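Local atomic coordinates of probable transcriptional repressor protein (Mycobacterium tuberculosis, PDB entry 4FX0), a protein that acts as a redox-dependent transcription factor of the MarR family, probably repressing its target genes by binding DNA through winged helix-turn-helix domains. Residues 124-127 with 128-131; 7-10 with 11-15; 71-74 with 75-78; 95-99 with 100-104. All coordinates share one frame; numbering follows the deposited sequence.

Contact 1: residues 124-127 with 128-131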
ATOM      1  N   GLY B 124     -17.429 -12.214  -0.455  1.00 70.68           N
ATOM      2  CA  GLY B 124     -18.240 -13.243   0.168  1.00 75.19           C
ATOM      3  C   GLY B 124     -17.843 -13.477   1.608  1.00 74.24           C
ATOM      4  O   GLY B 124     -18.663 -13.370   2.520  1.00 68.02           O
ATOM      5  N   ASP B 125     -16.570 -13.797   1.810  1.00 77.36           N
ATOM      6  CA  ASP B 125     -16.037 -14.016   3.145  1.00 78.98           C
ATOM      7  C   ASP B 125     -14.763 -13.203   3.332  1.00 72.71           C
ATOM      8  O   ASP B 125     -13.729 -13.506   2.737  1.00 65.50           O
ATOM      9  CB  ASP B 125     -15.752 -15.500   3.369  1.00 78.42           C
ATOM     10  CG  ASP B 125     -15.452 -15.822   4.818  1.00 84.03           C
ATOM     11  OD1 ASP B 125     -16.118 -15.246   5.705  1.00 88.40           O
ATOM     12  OD2 ASP B 125     -14.551 -16.648   5.071  1.00 91.92           O
ATOM     13  N   TRP B 126     -14.843 -12.164   4.157  1.00 68.43           N
ATOM     14  CA  TRP B 126     -13.695 -11.299   4.403  1.00 70.02           C
ATOM     15  C   TRP B 126     -12.516 -12.030   5.053  1.00 67.60           C
ATOM     16  O   TRP B 126     -11.384 -11.905   4.590  1.00 69.94           O
ATOM     17  CB  TRP B 126     -14.092 -10.073   5.230  1.00 67.93           C
ATOM     18  CG  TRP B 126     -12.911  -9.318   5.749  1.00 67.12           C
ATOM     19  CD1 TRP B 126     -12.682  -8.937   7.038  1.00 69.89           C
ATOM     20  CD2 TRP B 126     -11.779  -8.871   4.991  1.00 66.37           C
ATOM     21  NE1 TRP B 126     -11.484  -8.270   7.128  1.00 72.67           N
ATOM     22  CE2 TRP B 126     -10.911  -8.219   5.888  1.00 69.80           C
ATOM     23  CE3 TRP B 126     -11.421  -8.957   3.643  1.00 65.39           C
ATOM     24  CZ2 TRP B 126      -9.704  -7.653   5.475  1.00 65.84           C
ATOM     25  CZ3 TRP B 126     -10.222  -8.396   3.237  1.00 62.02           C
ATOM     26  CH2 TRP B 126      -9.378  -7.753   4.151  1.00 58.71           C
ATOM     27  N   PRO B 127     -12.774 -12.789   6.129  1.00 59.80           N
ATOM     28  CA  PRO B 127     -11.679 -13.536   6.759  1.00 54.65           C
ATOM     29  C   PRO B 127     -10.912 -14.352   5.725  1.00 65.01           C
ATOM     30  O   PRO B 127      -9.680 -14.343   5.710  1.00 69.28           O
ATOM     31  CB  PRO B 127     -12.411 -14.472   7.723  1.00 52.47           C
ATOM     32  CG  PRO B 127     -13.664 -13.752   8.059  1.00 54.83           C
ATOM     33  CD  PRO B 127     -14.059 -13.005   6.817  1.00 57.87           C
ATOM     34  N   ARG B 128     -11.652 -15.045   4.866  1.00 67.37           N
ATOM     35  CA  ARG B 128     -11.067 -15.850   3.803  1.00 69.82           C
ATOM     36  C   ARG B 128     -10.165 -14.993   2.922  1.00 66.50           C
ATOM     37  O   ARG B 128      -8.977 -15.282   2.765  1.00 66.51           O
ATOM     38  CB  ARG B 128     -12.180 -16.481   2.959  1.00 94.49           C
ATOM     39  CG  ARG B 128     -11.705 -17.424   1.863  1.00111.73           C
ATOM     40  CD  ARG B 128     -12.883 -17.929   1.037  1.00128.65           C
ATOM     41  NE  ARG B 128     -13.521 -16.854   0.280  1.00136.27           N
ATOM     42  CZ  ARG B 128     -14.733 -16.932  -0.261  1.00126.29           C
ATOM     43  NH1 ARG B 128     -15.455 -18.037  -0.125  1.00132.34           N
ATOM     44  NH2 ARG B 128     -15.229 -15.901  -0.932  1.00108.22           N
ATOM     45  N   VAL B 129     -10.737 -13.931   2.363  1.00 65.37           N
ATOM     46  CA  VAL B 129     -10.019 -13.049   1.450  1.00 54.32           C
ATOM     47  C   VAL B 129      -8.837 -12.365   2.127  1.00 61.40           C
ATOM     48  O   VAL B 129      -7.759 -12.248   1.544  1.00 74.73           O
ATOM     49  CB  VAL B 129     -10.948 -11.972   0.867  1.00 54.29           C
ATOM     50  CG1 VAL B 129     -10.156 -10.994   0.011  1.00 55.97           C
ATOM     51  CG2 VAL B 129     -12.066 -12.619   0.061  1.00 54.39           C
ATOM     52  N   ARG B 130      -9.045 -11.911   3.358  1.00 52.17           N
ATOM     53  CA  ARG B 130      -7.986 -11.261   4.114  1.00 48.58           C
ATOM     54  C   ARG B 130      -6.785 -12.189   4.206  1.00 51.70           C
ATOM     55  O   ARG B 130      -5.669 -11.825   3.829  1.00 57.87           O
ATOM     56  CB  ARG B 130      -8.470 -10.906   5.521  1.00 44.26           C
ATOM     57  CG  ARG B 130      -7.524  -9.995   6.286  1.00 44.46           C
ATOM     58  CD  ARG B 130      -7.707 -10.139   7.786  1.00 45.91           C
ATOM     59  NE  ARG B 130      -7.171 -11.406   8.274  1.00 51.92           N
ATOM     60  CZ  ARG B 130      -5.922 -11.572   8.695  1.00 66.01           C
ATOM     61  NH1 ARG B 130      -5.076 -10.549   8.693  1.00 75.06           N
ATOM     62  NH2 ARG B 130      -5.518 -12.761   9.120  1.00 60.84           N
ATOM     63  N   ARG B 131      -7.025 -13.395   4.708  1.00 46.08           N
ATOM     64  CA  ARG B 131      -5.967 -14.380   4.881  1.00 51.20           C
ATOM     65  C   ARG B 131      -5.259 -14.662   3.559  1.00 65.26           C
ATOM     66  O   ARG B 131      -4.037 -14.789   3.518  1.00 57.31           O
ATOM     67  CB  ARG B 131      -6.540 -15.669   5.469  1.00 48.32           C
ATOM     68  CG  ARG B 131      -5.506 -16.729   5.790  1.00 49.93           C
ATOM     69  CD  ARG B 131      -6.171 -17.957   6.388  1.00 99.78           C
ATOM     70  NE  ARG B 131      -7.168 -17.599   7.393  1.00 93.52           N
ATOM     71  CZ  ARG B 131      -8.482 -17.609   7.183  1.00 86.55           C
ATOM     72  NH1 ARG B 131      -8.964 -17.968   6.001  1.00 93.06           N
ATOM     73  NH2 ARG B 131      -9.314 -17.263   8.157  1.00 75.23           N
TER
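Asp-125 and Val-129 open the first turn of helix 126-142: Val-129 N gives a nearly straight bond to Asp-125 O (3.0 Å), and Arg-130 N to Trp-126 O and Arg-131 N to Pro-127 O repeat the i to i+4 pattern. Asp-125 is the N-cap. Its OD2 accepts a weak bond from Arg-128 N (3.3 Å, N-H...O angle 137°) and lies beside Arg-128 CB. The carboxylate stands almost perpendicular to the Arg-128 guanidinium (89°); the two charged groups do not pair, and Asp-125 CB sits over the guanidinium face, 4.0 Å above its plane. In MarR-family proteins the first and last helices build the dimer interface, and here the indole of Trp-126 lies on that seam, its NE1 bonded to Glu-5 O of the second subunit. With CG anti to the backbone N (chi1 168°), the ring reaches forward along the helix, and Arg-130 lies over one of its faces. Arg-130 CB makes a CH-pi contact 3.5 Å from the centroid of the Trp-126 six-membered ring, and Arg-130 CG lies 3.3 Å from Trp-126 CZ2. Beyond CG the chain bends away, carrying Arg-130 NH1 to a salt bridge with Asp-4 of the second subunit. Val-129 CB approaches Trp-126 CE3 at 4.1 Å.

Contact 2: residues 7-10 with 11-15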
ATOM      1  N   ALA B   7      -0.428  -9.019  -9.936  1.00 50.39           N
ATOM      2  CA  ALA B   7      -0.710  -9.043  -8.500  1.00 52.59           C
ATOM      3  C   ALA B   7      -0.279  -7.746  -7.824  1.00 48.54           C
ATOM      4  O   ALA B   7      -1.064  -7.108  -7.122  1.00 53.30           O
ATOM      5  CB  ALA B   7      -0.035 -10.239  -7.833  1.00 62.93           C
ATOM      6  N   CYS B   8       0.977  -7.367  -8.039  1.00 57.19           N
ATOM      7  CA  CYS B   8       1.522  -6.144  -7.466  1.00 62.05           C
ATOM      8  C   CYS B   8       0.681  -4.937  -7.859  1.00 59.20           C
ATOM      9  O   CYS B   8       0.310  -4.126  -7.013  1.00 62.84           O
ATOM     10  CB  CYS B   8       2.967  -5.944  -7.920  1.00 63.24           C
ATOM     11  SG  CYS B   8       3.733  -4.430  -7.300  1.00 73.34           S
ATOM     12  N   TYR B   9       0.384  -4.823  -9.149  1.00 61.69           N
ATOM     13  CA  TYR B   9      -0.392  -3.701  -9.660  1.00 61.76           C
ATOM     14  C   TYR B   9      -1.754  -3.581  -8.985  1.00 64.50           C
ATOM     15  O   TYR B   9      -2.069  -2.555  -8.382  1.00 73.72           O
ATOM     16  CB  TYR B   9      -0.573  -3.815 -11.175  1.00 53.14           C
ATOM     17  CG  TYR B   9      -1.761  -3.041 -11.696  1.00 63.15           C
ATOM     18  CD1 TYR B   9      -1.705  -1.663 -11.849  1.00 63.60           C
ATOM     19  CD2 TYR B   9      -2.942  -3.691 -12.031  1.00 70.86           C
ATOM     20  CE1 TYR B   9      -2.793  -0.953 -12.321  1.00 74.32           C
ATOM     21  CE2 TYR B   9      -4.034  -2.989 -12.504  1.00 80.52           C
ATOM     22  CZ  TYR B   9      -3.954  -1.620 -12.648  1.00 82.48           C
ATOM     23  OH  TYR B   9      -5.040  -0.919 -13.119  1.00 83.28           O
ATOM     24  N   THR B  10      -2.559  -4.634  -9.090  1.00 58.98           N
ATOM     25  CA  THR B  10      -3.921  -4.610  -8.567  1.00 71.30           C
ATOM     26  C   THR B  10      -3.946  -4.354  -7.066  1.00 61.76           C
ATOM     27  O   THR B  10      -4.725  -3.531  -6.580  1.00 60.75           O
ATOM     28  CB  THR B  10      -4.669  -5.927  -8.853  1.00 74.89           C
ATOM     29  OG1 THR B  10      -4.127  -6.975  -8.043  1.00 86.44           O
ATOM     30  CG2 THR B  10      -4.549  -6.303 -10.321  1.00 70.38           C
ATOM     31  N   THR B  11      -3.095  -5.065  -6.332  1.00 54.05           N
ATOM     32  CA  THR B  11      -3.039  -4.915  -4.884  1.00 60.00           C
ATOM     33  C   THR B  11      -2.631  -3.494  -4.512  1.00 61.56           C
ATOM     34  O   THR B  11      -3.204  -2.889  -3.605  1.00 49.24           O
ATOM     35  CB  THR B  11      -2.054  -5.910  -4.244  1.00 51.48           C
ATOM     36  OG1 THR B  11      -2.302  -7.227  -4.751  1.00 45.97           O
ATOM     37  CG2 THR B  11      -2.213  -5.911  -2.730  1.00 44.32           C
ATOM     38  N   ARG B  12      -1.637  -2.969  -5.222  1.00 62.91           N
ATOM     39  CA  ARG B  12      -1.174  -1.603  -5.014  1.00 63.76           C
ATOM     40  C   ARG B  12      -2.306  -0.612  -5.272  1.00 57.78           C
ATOM     41  O   ARG B  12      -2.612   0.232  -4.429  1.00 51.83           O
ATOM     42  CB  ARG B  12       0.013  -1.307  -5.934  1.00 71.58           C
ATOM     43  CG  ARG B  12       0.511   0.129  -5.899  1.00 78.32           C
ATOM     44  CD  ARG B  12       1.784   0.274  -6.719  1.00 84.95           C
ATOM     45  NE  ARG B  12       1.615  -0.237  -8.077  1.00104.14           N
ATOM     46  CZ  ARG B  12       2.619  -0.524  -8.901  1.00 96.25           C
ATOM     47  NH1 ARG B  12       3.874  -0.356  -8.506  1.00 98.57           N
ATOM     48  NH2 ARG B  12       2.366  -0.985 -10.117  1.00 78.82           N
ATOM     49  N   ARG B  13      -2.924  -0.732  -6.442  1.00 70.27           N
ATOM     50  CA  ARG B  13      -4.050   0.112  -6.826  1.00 65.11           C
ATOM     51  C   ARG B  13      -5.174   0.040  -5.796  1.00 58.83           C
ATOM     52  O   ARG B  13      -5.720   1.065  -5.380  1.00 55.83           O
ATOM     53  CB  ARG B  13      -4.558  -0.306  -8.208  1.00 78.88           C
ATOM     54  CG  ARG B  13      -5.839   0.377  -8.657  1.00 92.30           C
ATOM     55  CD  ARG B  13      -6.103   0.101 -10.132  1.00109.66           C
ATOM     56  NE  ARG B  13      -7.438   0.521 -10.546  1.00121.46           N
ATOM     57  CZ  ARG B  13      -7.770   1.771 -10.851  1.00128.17           C
ATOM     58  NH1 ARG B  13      -6.863   2.738 -10.782  1.00130.09           N
ATOM     59  NH2 ARG B  13      -9.010   2.056 -11.220  1.00126.87           N
ATOM     60  N   ALA B  14      -5.511  -1.178  -5.383  1.00 48.62           N
ATOM     61  CA  ALA B  14      -6.538  -1.393  -4.369  1.00 50.67           C
ATOM     62  C   ALA B  14      -6.180  -0.697  -3.060  1.00 49.07           C
ATOM     63  O   ALA B  14      -6.914   0.172  -2.589  1.00 60.94           O
ATOM     64  CB  ALA B  14      -6.747  -2.881  -4.137  1.00 51.14           C
ATOM     65  N   ALA B  15      -5.049  -1.085  -2.478  1.00 45.10           N
ATOM     66  CA  ALA B  15      -4.609  -0.536  -1.197  1.00 43.97           C
ATOM     67  C   ALA B  15      -4.702   0.983  -1.174  1.00 55.38           C
ATOM     68  O   ALA B  15      -5.131   1.573  -0.184  1.00 63.92           O
ATOM     69  CB  ALA B  15      -3.190  -0.985  -0.888  1.00 49.78           C
TER
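Arg-13 runs alongside Tyr-9, one helical turn earlier, both side chains pointing the same way. Arg-13 CB rests 3.4 Å from Tyr-9 O, the carbonyl that accepts the bond from Arg-13 N. CG, anti to the backbone N (chi1 173°), starts an extended run that leads the chain out along the phenol. Arg-13 CD then lies 3.3 Å from Tyr-9 OH and 3.7 Å from Tyr-9 CZ. Arg-13 NE passes Tyr-9 OH at 3.8 Å, and the guanidinium ends almost parallel to the ring (6° between planes) but displaced beyond it. At the start of the helix, Ala-7 O takes three donors: Thr-11 N, Thr-11 OG1 (2.7 Å) and Thr-10 OG1 (3.2 Å). The Thr-11 hydroxyl comes from above the carbonyl plane; both threonines return their OG1 to this one oxygen. Arg-12 bends at chi3, which lays one guanidinium face against Cys-8 SG, while its NH2 is bonded to Ser-37 of the second subunit. Tyr-9 packs on Arg-61 and Arg-13 on Ala-60, both of that subunit. Such an N-terminal helix, its buried threonine hydroxyls returned to a backbone carbonyl and its outer face laid on the partner, belongs to the intertwined dimerisation region of MarR-family proteins.

Contact 3: residues 71-74 with 75-78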
ATOM      1  N   ARG B  71       8.134  10.479   9.740  1.00 65.87           N
ATOM      2  CA  ARG B  71       7.536  11.768   9.407  1.00 68.24           C
ATOM      3  C   ARG B  71       6.138  11.880  10.005  1.00 62.30           C
ATOM      4  O   ARG B  71       5.769  12.915  10.562  1.00 68.94           O
ATOM      5  CB  ARG B  71       7.487  11.976   7.890  1.00 62.50           C
ATOM      6  CG  ARG B  71       6.081  12.185   7.341  1.00 71.08           C
ATOM      7  CD  ARG B  71       6.098  12.712   5.915  1.00 81.77           C
ATOM      8  NE  ARG B  71       5.656  11.715   4.944  1.00 93.16           N
ATOM      9  CZ  ARG B  71       6.472  11.020   4.159  1.00107.40           C
ATOM     10  NH1 ARG B  71       7.783  11.213   4.224  1.00103.69           N
ATOM     11  NH2 ARG B  71       5.977  10.135   3.304  1.00 69.11           N
ATOM     12  N   ASN B  72       5.365  10.806   9.890  1.00 55.33           N
ATOM     13  CA  ASN B  72       4.023  10.769  10.454  1.00 68.43           C
ATOM     14  C   ASN B  72       4.054  10.796  11.973  1.00 57.95           C
ATOM     15  O   ASN B  72       3.289  11.517  12.609  1.00 65.98           O
ATOM     16  CB  ASN B  72       3.261   9.539   9.961  1.00 79.51           C
ATOM     17  CG  ASN B  72       2.524   9.797   8.663  1.00 80.57           C
ATOM     18  OD1 ASN B  72       1.870  10.827   8.503  1.00 82.40           O
ATOM     19  ND2 ASN B  72       2.629   8.863   7.727  1.00 83.51           N
ATOM     20  N   LEU B  73       4.949  10.007  12.554  1.00 52.25           N
ATOM     21  CA  LEU B  73       5.103   9.989  13.999  1.00 61.14           C
ATOM     22  C   LEU B  73       5.420  11.392  14.504  1.00 61.66           C
ATOM     23  O   LEU B  73       4.992  11.781  15.591  1.00 70.01           O
ATOM     24  CB  LEU B  73       6.207   9.018  14.408  1.00 70.42           C
ATOM     25  CG  LEU B  73       6.118   8.525  15.851  1.00 61.91           C
ATOM     26  CD1 LEU B  73       4.778   7.844  16.087  1.00 56.60           C
ATOM     27  CD2 LEU B  73       7.265   7.581  16.162  1.00 49.03           C
ATOM     28  N   GLU B  74       6.169  12.149  13.708  1.00 60.17           N
ATOM     29  CA  GLU B  74       6.516  13.520  14.064  1.00 63.93           C
ATOM     30  C   GLU B  74       5.281  14.411  14.107  1.00 64.57           C
ATOM     31  O   GLU B  74       5.017  15.068  15.115  1.00 64.13           O
ATOM     32  CB  GLU B  74       7.543  14.099  13.089  1.00 70.86           C
ATOM     33  CG  GLU B  74       8.884  14.438  13.727  1.00 85.65           C
ATOM     34  CD  GLU B  74       8.743  15.278  14.987  1.00 82.91           C
ATOM     35  OE1 GLU B  74       9.036  14.756  16.084  1.00 65.87           O
ATOM     36  OE2 GLU B  74       8.348  16.459  14.885  1.00 84.83           O
ATOM     37  N   VAL B  75       4.527  14.435  13.013  1.00 65.15           N
ATOM     38  CA  VAL B  75       3.316  15.246  12.955  1.00 74.69           C
ATOM     39  C   VAL B  75       2.347  14.824  14.053  1.00 80.33           C
ATOM     40  O   VAL B  75       1.560  15.632  14.544  1.00 90.25           O
ATOM     41  CB  VAL B  75       2.623  15.167  11.573  1.00 71.18           C
ATOM     42  CG1 VAL B  75       2.277  13.732  11.223  1.00 62.42           C
ATOM     43  CG2 VAL B  75       1.374  16.040  11.550  1.00 72.62           C
ATOM     44  N   MET B  76       2.422  13.557  14.448  1.00 69.30           N
ATOM     45  CA  MET B  76       1.550  13.029  15.492  1.00 58.87           C
ATOM     46  C   MET B  76       1.963  13.511  16.877  1.00 57.08           C
ATOM     47  O   MET B  76       1.131  13.999  17.642  1.00 63.67           O
ATOM     48  CB  MET B  76       1.522  11.502  15.451  1.00 71.45           C
ATOM     49  CG  MET B  76       0.977  10.931  14.156  1.00 76.64           C
ATOM     50  SD  MET B  76       1.038   9.133  14.131  1.00 59.02           S
ATOM     51  CE  MET B  76      -0.297   8.746  15.254  1.00 45.44           C
ATOM     52  N   ARG B  77       3.246  13.370  17.203  1.00 46.38           N
ATOM     53  CA  ARG B  77       3.747  13.850  18.486  1.00 50.54           C
ATOM     54  C   ARG B  77       3.655  15.369  18.536  1.00 57.41           C
ATOM     55  O   ARG B  77       3.467  15.956  19.601  1.00 65.41           O
ATOM     56  CB  ARG B  77       5.193  13.407  18.728  1.00 51.80           C
ATOM     57  CG  ARG B  77       6.236  14.265  18.030  1.00 65.36           C
ATOM     58  CD  ARG B  77       7.542  14.322  18.816  1.00 59.65           C
ATOM     59  NE  ARG B  77       7.668  15.553  19.592  1.00 79.57           N
ATOM     60  CZ  ARG B  77       8.041  16.722  19.081  1.00 93.74           C
ATOM     61  NH1 ARG B  77       8.317  16.823  17.787  1.00102.74           N
ATOM     62  NH2 ARG B  77       8.132  17.793  19.858  1.00100.10           N
ATOM     63  N   ARG B  78       3.788  15.998  17.372  1.00 53.06           N
ATOM     64  CA  ARG B  78       3.690  17.445  17.263  1.00 55.75           C
ATOM     65  C   ARG B  78       2.266  17.890  17.568  1.00 52.83           C
ATOM     66  O   ARG B  78       2.027  19.038  17.944  1.00 56.01           O
ATOM     67  CB  ARG B  78       4.093  17.899  15.857  1.00 52.73           C
ATOM     68  CG  ARG B  78       4.506  19.358  15.760  1.00 94.27           C
ATOM     69  CD  ARG B  78       4.960  19.705  14.351  1.00 90.54           C
ATOM     70  NE  ARG B  78       5.785  20.910  14.323  1.00107.85           N
ATOM     71  CZ  ARG B  78       5.321  22.132  14.083  1.00113.27           C
ATOM     72  NH1 ARG B  78       4.030  22.322  13.846  1.00111.68           N
ATOM     73  NH2 ARG B  78       6.151  23.167  14.078  1.00114.08           N
TER
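Glu-74 and Arg-77 are joined by a salt bridge along the surface of helix 66-78, their side chains lying side by side. Glu-74 folds over at chi2 (-50°), turning its carboxylate toward the C-terminal end of the helix. Arg-77 meets it halfway: CG takes the position between the backbone N and the carbonyl carbon (chi1 81°), and further bends at chi2 and chi3 curl the chain back. Arg-77 NH1 thus gives a bond to the syn lone pair of Glu-74 OE1 (2.8 Å), and that oxygen lies slightly out of the guanidinium plane. The aliphatic part of the arginine follows the same path, Arg-77 CD lying 3.1 Å from Glu-74 OE1 and Arg-77 CG 3.3 Å from Glu-74 O. On another face, Met-76 bends at chi3. Met-76 SD lies 4.4 Å from Leu-73 CD1, and the side chain packs on Thr-38 and Leu-39 of helix 33-45 and on Val-82. Asn-72 leans on the same helix, at Thr-34 and Gln-35. Backbone bonds such as Arg-77 N to Leu-73 O (2.9 Å) hold the turns. A helix with one side anchored in the domain and the other lined with charge fits the recognition helix of a MarR-type winged helix-turn-helix.

Contact 4: residues 95-99 with 100-104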
ATOM      1  N   ILE B  95       7.730   5.206  22.860  1.00 59.28           N
ATOM      2  CA  ILE B  95       6.530   5.878  22.375  1.00 65.32           C
ATOM      3  C   ILE B  95       5.341   5.616  23.299  1.00 66.94           C
ATOM      4  O   ILE B  95       5.090   4.477  23.696  1.00 57.98           O
ATOM      5  CB  ILE B  95       6.172   5.442  20.937  1.00 67.54           C
ATOM      6  CG1 ILE B  95       7.380   5.594  20.009  1.00 65.56           C
ATOM      7  CG2 ILE B  95       4.997   6.247  20.411  1.00 53.55           C
ATOM      8  CD1 ILE B  95       8.048   4.284  19.649  1.00 68.86           C
ATOM      9  N   GLU B  96       4.616   6.679  23.640  1.00 69.20           N
ATOM     10  CA  GLU B  96       3.465   6.572  24.532  1.00 74.86           C
ATOM     11  C   GLU B  96       2.234   7.270  23.969  1.00 68.26           C
ATOM     12  O   GLU B  96       2.346   8.254  23.237  1.00 59.55           O
ATOM     13  CB  GLU B  96       3.797   7.155  25.908  1.00 84.57           C
ATOM     14  CG  GLU B  96       4.703   6.282  26.753  1.00 99.49           C
ATOM     15  CD  GLU B  96       5.040   6.910  28.090  1.00107.18           C
ATOM     16  OE1 GLU B  96       5.171   8.151  28.147  1.00101.30           O
ATOM     17  OE2 GLU B  96       5.172   6.164  29.084  1.00114.20           O
ATOM     18  N   LEU B  97       1.060   6.755  24.317  1.00 62.30           N
ATOM     19  CA  LEU B  97      -0.192   7.401  23.952  1.00 60.20           C
ATOM     20  C   LEU B  97      -0.530   8.506  24.940  1.00 59.33           C
ATOM     21  O   LEU B  97      -0.500   8.300  26.154  1.00 55.20           O
ATOM     22  CB  LEU B  97      -1.341   6.393  23.912  1.00 65.99           C
ATOM     23  CG  LEU B  97      -1.591   5.647  22.602  1.00 58.94           C
ATOM     24  CD1 LEU B  97      -2.905   4.890  22.688  1.00 56.39           C
ATOM     25  CD2 LEU B  97      -1.612   6.616  21.433  1.00 49.38           C
ATOM     26  N   THR B  98      -0.845   9.682  24.413  1.00 63.14           N
ATOM     27  CA  THR B  98      -1.340  10.769  25.242  1.00 59.29           C
ATOM     28  C   THR B  98      -2.852  10.642  25.358  1.00 68.38           C
ATOM     29  O   THR B  98      -3.494  10.009  24.516  1.00 62.82           O
ATOM     30  CB  THR B  98      -0.994  12.139  24.645  1.00 55.59           C
ATOM     31  OG1 THR B  98      -1.613  12.270  23.358  1.00 62.17           O
ATOM     32  CG2 THR B  98       0.511  12.288  24.498  1.00 49.82           C
ATOM     33  N   ALA B  99      -3.412  11.235  26.406  1.00 60.01           N
ATOM     34  CA  ALA B  99      -4.854  11.221  26.616  1.00 59.94           C
ATOM     35  C   ALA B  99      -5.583  11.672  25.356  1.00 51.82           C
ATOM     36  O   ALA B  99      -6.624  11.122  24.997  1.00 63.12           O
ATOM     37  CB  ALA B  99      -5.225  12.112  27.792  1.00 52.30           C
ATOM     38  N   LYS B 100      -5.023  12.674  24.686  1.00 38.31           N
ATOM     39  CA  LYS B 100      -5.590  13.183  23.444  1.00 39.77           C
ATOM     40  C   LYS B 100      -5.535  12.121  22.352  1.00 47.60           C
ATOM     41  O   LYS B 100      -6.479  11.962  21.578  1.00 48.12           O
ATOM     42  CB  LYS B 100      -4.847  14.441  22.993  1.00 41.81           C
ATOM     43  CG  LYS B 100      -5.325  15.003  21.666  1.00 40.53           C
ATOM     44  CD  LYS B 100      -4.648  16.328  21.353  1.00 39.08           C
ATOM     45  CE  LYS B 100      -5.128  16.887  20.026  1.00 43.97           C
ATOM     46  NZ  LYS B 100      -4.579  18.245  19.762  1.00 56.31           N
ATOM     47  N   GLY B 101      -4.421  11.395  22.297  1.00 41.81           N
ATOM     48  CA  GLY B 101      -4.275  10.301  21.357  1.00 44.45           C
ATOM     49  C   GLY B 101      -5.354   9.258  21.574  1.00 52.16           C
ATOM     50  O   GLY B 101      -6.022   8.833  20.631  1.00 49.93           O
ATOM     51  N   ARG B 102      -5.526   8.851  22.828  1.00 48.12           N
ATOM     52  CA  ARG B 102      -6.557   7.888  23.192  1.00 40.95           C
ATOM     53  C   ARG B 102      -7.929   8.378  22.747  1.00 50.36           C
ATOM     54  O   ARG B 102      -8.751   7.601  22.255  1.00 44.72           O
ATOM     55  CB  ARG B 102      -6.549   7.656  24.701  1.00 38.88           C
ATOM     56  CG  ARG B 102      -6.101   6.269  25.119  1.00 55.92           C
ATOM     57  CD  ARG B 102      -5.819   6.220  26.609  1.00 63.76           C
ATOM     58  NE  ARG B 102      -4.398   6.379  26.902  1.00 76.16           N
ATOM     59  CZ  ARG B 102      -3.567   5.364  27.118  1.00 78.17           C
ATOM     60  NH1 ARG B 102      -4.019   4.118  27.077  1.00 82.04           N
ATOM     61  NH2 ARG B 102      -2.286   5.593  27.376  1.00 61.70           N
ATOM     62  N   ALA B 103      -8.170   9.672  22.924  1.00 41.16           N
ATOM     63  CA  ALA B 103      -9.428  10.278  22.507  1.00 46.74           C
ATOM     64  C   ALA B 103      -9.633  10.131  21.001  1.00 45.82           C
ATOM     65  O   ALA B 103     -10.640   9.579  20.556  1.00 44.38           O
ATOM     66  CB  ALA B 103      -9.470  11.745  22.912  1.00 35.12           C
ATOM     67  N   ALA B 104      -8.675  10.622  20.221  1.00 42.55           N
ATOM     68  CA  ALA B 104      -8.762  10.552  18.766  1.00 42.62           C
ATOM     69  C   ALA B 104      -8.973   9.118  18.289  1.00 51.90           C
ATOM     70  O   ALA B 104      -9.799   8.861  17.414  1.00 58.48           O
ATOM     71  CB  ALA B 104      -7.515  11.147  18.127  1.00 37.26           C
TER
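Thr-98 OG1 is gripped from both the helix and the chain just before strand 82-86: it accepts from Gly-101 N (3.1 Å, N-H...O angle 153°) and is hydrogen-bonded to the carbonyl oxygens of Gly-80 and Leu-81. The first of these bonds makes Thr-98 the N-cap of helix 99-119. Having OG1 between its backbone N and carbonyl carbon (chi1 61°) turns the hydroxyl to face the open amides of the first turn. The carbonyl of the same residue starts the helical bonding, Arg-102 N lying 2.9 Å from Thr-98 O; Ala-103 N follows on Ala-99 O (3.0 Å). Arg-102 folds its chain at chi3 back over the end of the strand. Its guanidinium has Leu-97 CB over one face, with Arg-102 NH2 3.7 Å from that carbon, and the same NH2 gives Leu-97 O a weak bond (3.5 Å). The stronger hold on this group comes from Glu-46, which forms a salt bridge with NH1. Leu-97 packs on Leu-39, Ile-42 and Ser-43 of helix 33-45. The cap hydroxyl has three partners and the Arg-102 guanidinium a salt bridge, where strand 93-97 of the wing gives way to helix 99-119; this would be expected to limit the freedom of the joint.

How the contacts relate
Contacts 1 and 2 belong to the dimerisation side of the chain: both touch the second subunit, with centres about 17 Å apart, yet contact 2 is buried within the assembly and contact 1 lies at the surface. Contacts 3 and 4 are partly buried parts of the winged helix-turn-helix, centres about 12 Å apart, and each leans on helix 33-45; no other chain of the assembly reaches them. Contacts 1 and 4 both begin a helix with a capping side chain, a weak carboxylate bond in one and a well-formed hydroxyl bond in the other. The side-chain bonds within the other two helices differ too: threonine hydroxyls return to a carbonyl in 7-15, whereas a salt bridge spans the surface of 71-78.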